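Side-chain contacts in virulence-associated protein I (Coxiella burnetii, PDB 3TRB), which probably binds DNA through a helix-turn-helix domain, as expected of a HigA-family antidote protein of an addiction module: residues Arg43-Ala46 / Ile47-Ala51; Phe66-Pro70 / Glu71-Asn75; Thr55-Thr58 / Ala59-Ala63. All coordinates share one frame; numbering follows the deposited sequence.

How the contacts relate
The three contacts follow the chain in the order contact 1, contact 3, contact 2, all within the helix-turn-helix region of an all-helical fold. Contact 1 ends helix 41-48, contact 3 begins helix 56-66, and contact 2 spans the turn from that helix into the long helix 70-96. Contacts 1 and 2 lie on opposite sides of the chain's centre, their own centres about 17 Å apart, and do not touch. Contact 3 bridges them: Thr58 packs on Ile47 and Arg43, while Leu62 and Ala63 meet Trp73 and the 68-70 turn; the centres of contacts 2 and 3 are about 7 Å apart. Helix 56-66 thus joins helix 41-48 to helix 70-96, and contacts 2 and 3 both take part in the interface with the second subunit.

Contact 1. Residues Arg43-Ala46 / Ile47-Ala51; sequences RVTA and ILNGA
Leu48 folds back over the carbonyl of Val44, one helical turn earlier, and its side chain can be followed outward from there. CB rests near two carbonyl oxygens, those of Val44 and Thr45. With CG anti to its own carbonyl carbon (chi1 -68°), the chain runs back along the helix, and Leu48 CG comes within 3.2 Å of Val44 O. Leu48 CD1 then reaches 3.8 Å from Val44 CG1, a branch-to-branch contact in which the two side chains lie alongside each other and point the same way. Beneath it, Leu48 N donates to Val44 O at 2.9 Å. Ile47 repeats the pattern on the preceding residue: Ile47 CG1 lies 3.2 Å from Arg43 O, and its N donates to the same oxygen.

These residues span the C-terminal half of helix 41-48, part of the helix-turn-helix region, and the turn that ends it. The helix closes in a Schellman motif, with Gly50 adopting a positive phi (70°) as the chain leaves helical geometry. Ala51 N reaches back to Ala46 O at 2.8 Å, and Gly50 N donates to Ile47 O, so two bonds return into the last turn.

On another side of this turn, Thr45 and Asn49 run side by side. Asn49 N donates to Thr45 O at 2.9 Å, and the amide nitrogen Asn49 ND2 lies 3.3 Å from Thr45 CG2, a van der Waals approach. Placing the Thr45 methyl anti to its backbone N carries CG2 beside that amide, while OG1 makes a weak hydrogen bond to Thr41 O. Val44 is buried against Leu33 and Ala34 of helix 30-37, while Leu48 packs on Leu18, Ala19 and Leu22 of helix 14-24.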
loop_
_atom_site.group_PDB
_atom_site.type_symbol
_atom_site.label_atom_id
_atom_site.label_comp_id
_atom_site.label_asym_id
_atom_site.label_seq_id
_atom_site.Cartn_x
_atom_site.Cartn_y
_atom_site.Cartn_z
ATOM N N ARG A 43 -14.953 -30.346 4.184
ATOM C CA ARG A 43 -14.468 -28.971 4.139
ATOM C C ARG A 43 -15.507 -27.997 4.686
ATOM O O ARG A 43 -15.179 -27.089 5.449
ATOM C CB ARG A 43 -14.082 -28.584 2.711
ATOM C CG ARG A 43 -13.413 -27.226 2.592
ATOM C CD ARG A 43 -12.963 -26.972 1.165
ATOM N NE ARG A 43 -12.099 -28.044 0.677
ATOM C CZ ARG A 43 -11.759 -28.216 -0.596
ATOM N NH1 ARG A 43 -12.211 -27.386 -1.525
ATOM N NH2 ARG A 43 -10.968 -29.222 -0.941
ATOM N N VAL A 44 -16.760 -28.191 4.291
ATOM C CA VAL A 44 -17.852 -27.362 4.789
ATOM C C VAL A 44 -18.026 -27.540 6.295
ATOM O O VAL A 44 -18.123 -26.566 7.038
ATOM C CB VAL A 44 -19.180 -27.696 4.084
ATOM C CG1 VAL A 44 -20.338 -27.004 4.783
ATOM C CG2 VAL A 44 -19.118 -27.299 2.616
ATOM N N THR A 45 -18.063 -28.793 6.738
ATOM C CA THR A 45 -18.210 -29.103 8.155
ATOM C C THR A 45 -17.090 -28.492 8.992
ATOM O O THR A 45 -17.334 -27.945 10.068
ATOM C CB THR A 45 -18.251 -30.622 8.391
ATOM O OG1 THR A 45 -19.477 -31.152 7.873
ATOM C CG2 THR A 45 -18.159 -30.934 9.875
ATOM N N ALA A 46 -15.863 -28.587 8.490
ATOM C CA ALA A 46 -14.708 -28.039 9.189
ATOM C C ALA A 46 -14.822 -26.526 9.350
ATOM O O ALA A 46 -14.511 -25.982 10.409
ATOM C CB ALA A 46 -13.424 -28.404 8.459
ATOM N N ILE A 47 -15.276 -25.852 8.297
ATOM C CA ILE A 47 -15.465 -24.407 8.340
ATOM C C ILE A 47 -16.575 -24.039 9.318
ATOM O O ILE A 47 -16.436 -23.102 10.104
ATOM C CB ILE A 47 -15.799 -23.842 6.946
ATOM C CG1 ILE A 47 -14.607 -24.019 6.002
ATOM C CG2 ILE A 47 -16.196 -22.377 7.046
ATOM C CD1 ILE A 47 -14.900 -23.629 4.569
ATOM N N LEU A 48 -17.671 -24.788 9.274
ATOM C CA LEU A 48 -18.798 -24.548 10.168
ATOM C C LEU A 48 -18.403 -24.715 11.632
ATOM O O LEU A 48 -18.904 -24.005 12.503
ATOM C CB LEU A 48 -19.961 -25.485 9.831
ATOM C CG LEU A 48 -20.661 -25.248 8.491
ATOM C CD1 LEU A 48 -21.721 -26.310 8.240
ATOM C CD2 LEU A 48 -21.271 -23.855 8.448
ATOM N N ASN A 49 -17.503 -25.657 11.897
ATOM C CA ASN A 49 -17.067 -25.932 13.264
ATOM C C ASN A 49 -15.877 -25.078 13.695
ATOM O O ASN A 49 -15.357 -25.233 14.800
ATOM C CB ASN A 49 -16.741 -27.417 13.440
ATOM C CG ASN A 49 -17.956 -28.308 13.249
ATOM O OD1 ASN A 49 -19.093 -27.872 13.432
ATOM N ND2 ASN A 49 -17.719 -29.561 12.887
ATOM N N GLY A 50 -15.451 -24.174 12.817
ATOM C CA GLY A 50 -14.346 -23.280 13.115
ATOM C C GLY A 50 -13.009 -23.990 13.187
ATOM O O GLY A 50 -12.085 -23.529 13.856
ATOM N N ALA A 51 -12.906 -25.118 12.491
ATOM C CA ALA A 51 -11.685 -25.913 12.496
ATOM C C ALA A 51 -10.834 -25.660 11.256
ATOM O O ALA A 51 -9.703 -26.130 11.166
ATOM C CB ALA A 51 -12.016 -27.395 12.622
#

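Contact 2. Residues Phe66-Pro70 / Glu71-Asn75; sequences FGTTP and EFWLN
This is a helix-capping contact at the turn between helices 56-66 and 70-96, where Thr68 and Thr69 meet the side chains and amides of the first turn of the long helix, notably Phe72 and Trp73. Thr69 is the N-cap. Its hydroxyl sits between the backbone N and the carbonyl carbon (chi1 67°), which turns it toward the helix, and Thr69 OG1 accepts a fairly straight bond from Phe72 N at 3.0 Å. A weak second bond joins the same amide to Thr69 O. One turn into the helix, Leu74 N donates to Pro70 O at 3.2 Å.

The bend of Glu71 at chi2 (83°) curls its carboxylate back toward the start of the helix. There Glu71 OE1 lies 3.3 Å from Pro70 CD and equally near Thr69 CB, while the Glu71 and Pro70 side chains run alongside each other.

Thr68 OG1 donates to Thr69 O from above the carbonyl plane. The same hydroxyl oxygen, Thr68 OG1, accepts a weak, bent bond from Trp73 NE1 at 3.0 Å, tying the indole to the turn. On one face of the Trp73 indole, Phe72 CE2 stands over the ring centre, 3.6 Å above its plane. Phe66 approaches through CD2, 3.8 Å from Trp73 CZ2, with the two ring planes inclined at 42° in an oblique pair.

Phe66 and Trp73 both reach Leu18 of helix 14-24, Trp73 also touching Leu62 of helix 56-66. Pro70 rests on Leu60 and Ala63 of that helix, and Pro70, Glu71 and Leu74 pack on Ile82 in helix 70-96 of the second subunit.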
loop_
_atom_site.group_PDB
_atom_site.type_symbol
_atom_site.label_atom_id
_atom_site.label_comp_id
_atom_site.label_asym_id
_atom_site.label_seq_id
_atom_site.Cartn_x
_atom_site.Cartn_y
_atom_site.Cartn_z
ATOM N N PHE A 66 -23.739 -17.617 -3.149
ATOM C CA PHE A 66 -24.550 -16.684 -2.369
ATOM C C PHE A 66 -24.770 -15.348 -3.077
ATOM O O PHE A 66 -25.573 -14.528 -2.634
ATOM C CB PHE A 66 -23.937 -16.452 -0.981
ATOM C CG PHE A 66 -24.086 -17.622 -0.052
ATOM C CD1 PHE A 66 -25.318 -17.936 0.494
ATOM C CD2 PHE A 66 -22.995 -18.408 0.279
ATOM C CE1 PHE A 66 -25.461 -19.013 1.348
ATOM C CE2 PHE A 66 -23.132 -19.486 1.133
ATOM C CZ PHE A 66 -24.366 -19.789 1.668
ATOM N N GLY A 67 -24.055 -15.133 -4.176
ATOM C CA GLY A 67 -24.191 -13.901 -4.931
ATOM C C GLY A 67 -23.525 -12.721 -4.248
ATOM O O GLY A 67 -23.965 -11.580 -4.387
ATOM N N THR A 68 -22.460 -13.001 -3.505
ATOM C CA THR A 68 -21.698 -11.957 -2.834
ATOM C C THR A 68 -20.379 -11.728 -3.558
ATOM O O THR A 68 -20.183 -12.204 -4.675
ATOM C CB THR A 68 -21.388 -12.340 -1.375
ATOM O OG1 THR A 68 -20.382 -13.360 -1.350
ATOM C CG2 THR A 68 -22.639 -12.846 -0.676
ATOM N N THR A 69 -19.476 -10.993 -2.917
ATOM C CA THR A 69 -18.113 -10.867 -3.408
ATOM C C THR A 69 -17.239 -11.860 -2.656
ATOM O O THR A 69 -17.566 -12.250 -1.535
ATOM C CB THR A 69 -17.558 -9.452 -3.175
ATOM O OG1 THR A 69 -17.413 -9.222 -1.768
ATOM C CG2 THR A 69 -18.492 -8.408 -3.764
ATOM N N PRO A 70 -16.129 -12.288 -3.274
ATOM C CA PRO A 70 -15.185 -13.128 -2.532
ATOM C C PRO A 70 -14.503 -12.321 -1.428
ATOM O O PRO A 70 -14.114 -12.881 -0.403
ATOM C CB PRO A 70 -14.175 -13.550 -3.605
ATOM C CG PRO A 70 -14.268 -12.493 -4.655
ATOM C CD PRO A 70 -15.710 -12.075 -4.669
ATOM N N GLU A 71 -14.378 -11.013 -1.636
ATOM C CA GLU A 71 -13.771 -10.134 -0.644
ATOM C C GLU A 71 -14.529 -10.172 0.678
ATOM O O GLU A 71 -13.926 -10.125 1.750
ATOM C CB GLU A 71 -13.700 -8.695 -1.165
ATOM C CG GLU A 71 -12.666 -8.462 -2.260
ATOM C CD GLU A 71 -13.168 -8.826 -3.645
ATOM O OE1 GLU A 71 -14.332 -9.260 -3.769
ATOM O OE2 GLU A 71 -12.393 -8.668 -4.612
ATOM N N PHE A 72 -15.853 -10.254 0.596
ATOM C CA PHE A 72 -16.690 -10.314 1.789
ATOM C C PHE A 72 -16.282 -11.460 2.707
ATOM O O PHE A 72 -16.144 -11.277 3.916
ATOM C CB PHE A 72 -18.165 -10.458 1.403
ATOM C CG PHE A 72 -19.059 -10.846 2.546
ATOM C CD1 PHE A 72 -19.583 -9.884 3.394
ATOM C CD2 PHE A 72 -19.382 -12.174 2.767
ATOM C CE1 PHE A 72 -20.409 -10.241 4.443
ATOM C CE2 PHE A 72 -20.207 -12.536 3.814
ATOM C CZ PHE A 72 -20.720 -11.568 4.652
ATOM N N TRP A 73 -16.086 -12.640 2.125
ATOM C CA TRP A 73 -15.777 -13.836 2.902
ATOM C C TRP A 73 -14.352 -13.836 3.447
ATOM O O TRP A 73 -14.110 -14.286 4.566
ATOM C CB TRP A 73 -16.044 -15.099 2.077
ATOM C CG TRP A 73 -17.496 -15.289 1.770
ATOM C CD1 TRP A 73 -18.124 -15.047 0.584
ATOM C CD2 TRP A 73 -18.511 -15.741 2.676
ATOM N NE1 TRP A 73 -19.467 -15.331 0.693
ATOM C CE2 TRP A 73 -19.728 -15.758 1.967
ATOM C CE3 TRP A 73 -18.506 -16.137 4.017
ATOM C CZ2 TRP A 73 -20.926 -16.155 2.552
ATOM C CZ3 TRP A 73 -19.698 -16.532 4.597
ATOM C CH2 TRP A 73 -20.892 -16.537 3.864
ATOM N N LEU A 74 -13.413 -13.324 2.659
ATOM C CA LEU A 74 -12.026 -13.254 3.101
ATOM C C LEU A 74 -11.854 -12.216 4.203
ATOM O O LEU A 74 -11.045 -12.396 5.112
ATOM C CB LEU A 74 -11.092 -12.954 1.926
ATOM C CG LEU A 74 -10.960 -14.062 0.881
ATOM C CD1 LEU A 74 -9.931 -13.687 -0.175
ATOM C CD2 LEU A 74 -10.585 -15.374 1.549
ATOM N N ASN A 75 -12.618 -11.132 4.119
ATOM C CA ASN A 75 -12.586 -10.099 5.151
ATOM C C ASN A 75 -13.158 -10.592 6.476
ATOM O O ASN A 75 -12.747 -10.137 7.545
ATOM C CB ASN A 75 -13.314 -8.837 4.688
ATOM C CG ASN A 75 -12.405 -7.889 3.925
ATOM O OD1 ASN A 75 -11.227 -8.178 3.708
ATOM N ND2 ASN A 75 -12.948 -6.752 3.513
#

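Contact 3. Residues Thr55-Thr58 / Ala59-Ala63; sequences TADT and ALRLA
Asp57 and Arg61, one turn apart, form an i to i+4 salt bridge within helix 56-66. Asp57 CG is anti to its backbone N (chi1 180°), which carries the carboxylate along the helix toward Arg61. The arginine, extended from CG to NE, offers Arg61 NE to Asp57 OD2 at 2.9 Å with an N-H...O angle of 161°. The oxygen lies in the guanidinium plane; NE comes to the syn side of OD2 but tilted out of the carboxylate plane, the two flat groups being inclined at 53°. One water completes the link, donating to Asp57 OD1 at 2.7 Å and accepting from Arg61 NH2 at 2.9 Å. Arg61 NH1 forms a further salt bridge with Glu96 of the second subunit, so the arginine joins its own helix to the neighbouring chain.

Apolar contact is made by Thr58 and Leu62, which lie side by side with Thr58 CG2 and Leu62 CD1 3.8 Å apart; Leu62 CG also rests against Thr58 O.

Backbone bonds run from the amides of Ala59 to Leu62 back to the carbonyls of Thr55 to Thr58, the last, Leu62 N to Thr58 O, being 2.8 Å long. Thr55 shares a weak hydroxyl bond with Thr58 OG1. Its N-cap position marks the start of helix 56-66 in what is, by family, a helix-turn-helix domain of the XRE type.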
loop_
_atom_site.group_PDB
_atom_site.type_symbol
_atom_site.label_atom_id
_atom_site.label_comp_id
_atom_site.label_asym_id
_atom_site.label_seq_id
_atom_site.Cartn_x
_atom_site.Cartn_y
_atom_site.Cartn_z
ATOM N N THR A 55 -10.396 -20.228 2.470
ATOM C CA THR A 55 -9.354 -19.923 1.500
ATOM C C THR A 55 -9.934 -19.099 0.358
ATOM O O THR A 55 -11.147 -18.914 0.271
ATOM C CB THR A 55 -8.729 -21.207 0.929
ATOM O OG1 THR A 55 -9.726 -21.943 0.207
ATOM C CG2 THR A 55 -8.176 -22.072 2.049
ATOM N N ALA A 56 -9.063 -18.604 -0.514
ATOM C CA ALA A 56 -9.503 -17.822 -1.664
ATOM C C ALA A 56 -10.404 -18.645 -2.579
ATOM O O ALA A 56 -11.373 -18.130 -3.137
ATOM C CB ALA A 56 -8.307 -17.286 -2.434
ATOM N N ASP A 57 -10.080 -19.926 -2.728
ATOM C CA ASP A 57 -10.880 -20.820 -3.557
ATOM C C ASP A 57 -12.293 -20.968 -3.003
ATOM O O ASP A 57 -13.273 -20.913 -3.746
ATOM C CB ASP A 57 -10.213 -22.190 -3.670
ATOM C CG ASP A 57 -11.012 -23.155 -4.518
ATOM O OD1 ASP A 57 -10.812 -23.172 -5.751
ATOM O OD2 ASP A 57 -11.846 -23.890 -3.952
ATOM N N THR A 58 -12.394 -21.157 -1.693
ATOM C CA THR A 58 -13.691 -21.295 -1.044
ATOM C C THR A 58 -14.471 -19.989 -1.121
ATOM O O THR A 58 -15.684 -19.991 -1.329
ATOM C CB THR A 58 -13.543 -21.717 0.423
ATOM O OG1 THR A 58 -12.863 -22.977 0.490
ATOM C CG2 THR A 58 -14.908 -21.850 1.078
ATOM N N ALA A 59 -13.767 -18.873 -0.957
ATOM C CA ALA A 59 -14.391 -17.559 -1.032
ATOM C C ALA A 59 -15.037 -17.332 -2.395
ATOM O O ALA A 59 -16.145 -16.804 -2.485
ATOM C CB ALA A 59 -13.371 -16.469 -0.735
ATOM N N LEU A 60 -14.340 -17.735 -3.452
ATOM C CA LEU A 60 -14.850 -17.588 -4.812
ATOM C C LEU A 60 -16.100 -18.431 -5.027
ATOM O O LEU A 60 -17.044 -18.002 -5.690
ATOM C CB LEU A 60 -13.779 -17.976 -5.834
ATOM C CG LEU A 60 -12.617 -16.997 -6.025
ATOM C CD1 LEU A 60 -11.548 -17.605 -6.918
ATOM C CD2 LEU A 60 -13.120 -15.685 -6.602
ATOM N N ARG A 61 -16.102 -19.634 -4.462
ATOM C CA ARG A 61 -17.245 -20.532 -4.589
ATOM C C ARG A 61 -18.446 -20.004 -3.808
ATOM O O ARG A 61 -19.569 -19.997 -4.313
ATOM C CB ARG A 61 -16.873 -21.942 -4.130
ATOM C CG ARG A 61 -15.732 -22.554 -4.931
ATOM C CD ARG A 61 -15.375 -23.947 -4.444
ATOM N NE ARG A 61 -14.323 -24.540 -5.265
ATOM C CZ ARG A 61 -14.544 -25.209 -6.391
ATOM N NH1 ARG A 61 -15.782 -25.371 -6.834
ATOM N NH2 ARG A 61 -13.526 -25.712 -7.076
ATOM N N LEU A 62 -18.200 -19.560 -2.578
ATOM C CA LEU A 62 -19.243 -18.962 -1.752
ATOM C C LEU A 62 -19.821 -17.719 -2.420
ATOM O O LEU A 62 -21.033 -17.502 -2.401
ATOM C CB LEU A 62 -18.697 -18.606 -0.369
ATOM C CG LEU A 62 -18.399 -19.770 0.576
ATOM C CD1 LEU A 62 -17.622 -19.287 1.791
ATOM C CD2 LEU A 62 -19.688 -20.465 0.996
ATOM N N ALA A 63 -18.950 -16.908 -3.009
ATOM C CA ALA A 63 -19.375 -15.690 -3.689
ATOM C C ALA A 63 -20.327 -15.999 -4.841
ATOM O O ALA A 63 -21.350 -15.336 -5.008
ATOM C CB ALA A 63 -18.165 -14.917 -4.193
HETATM O O HOH W 1 -10.648 -25.635 -6.962
#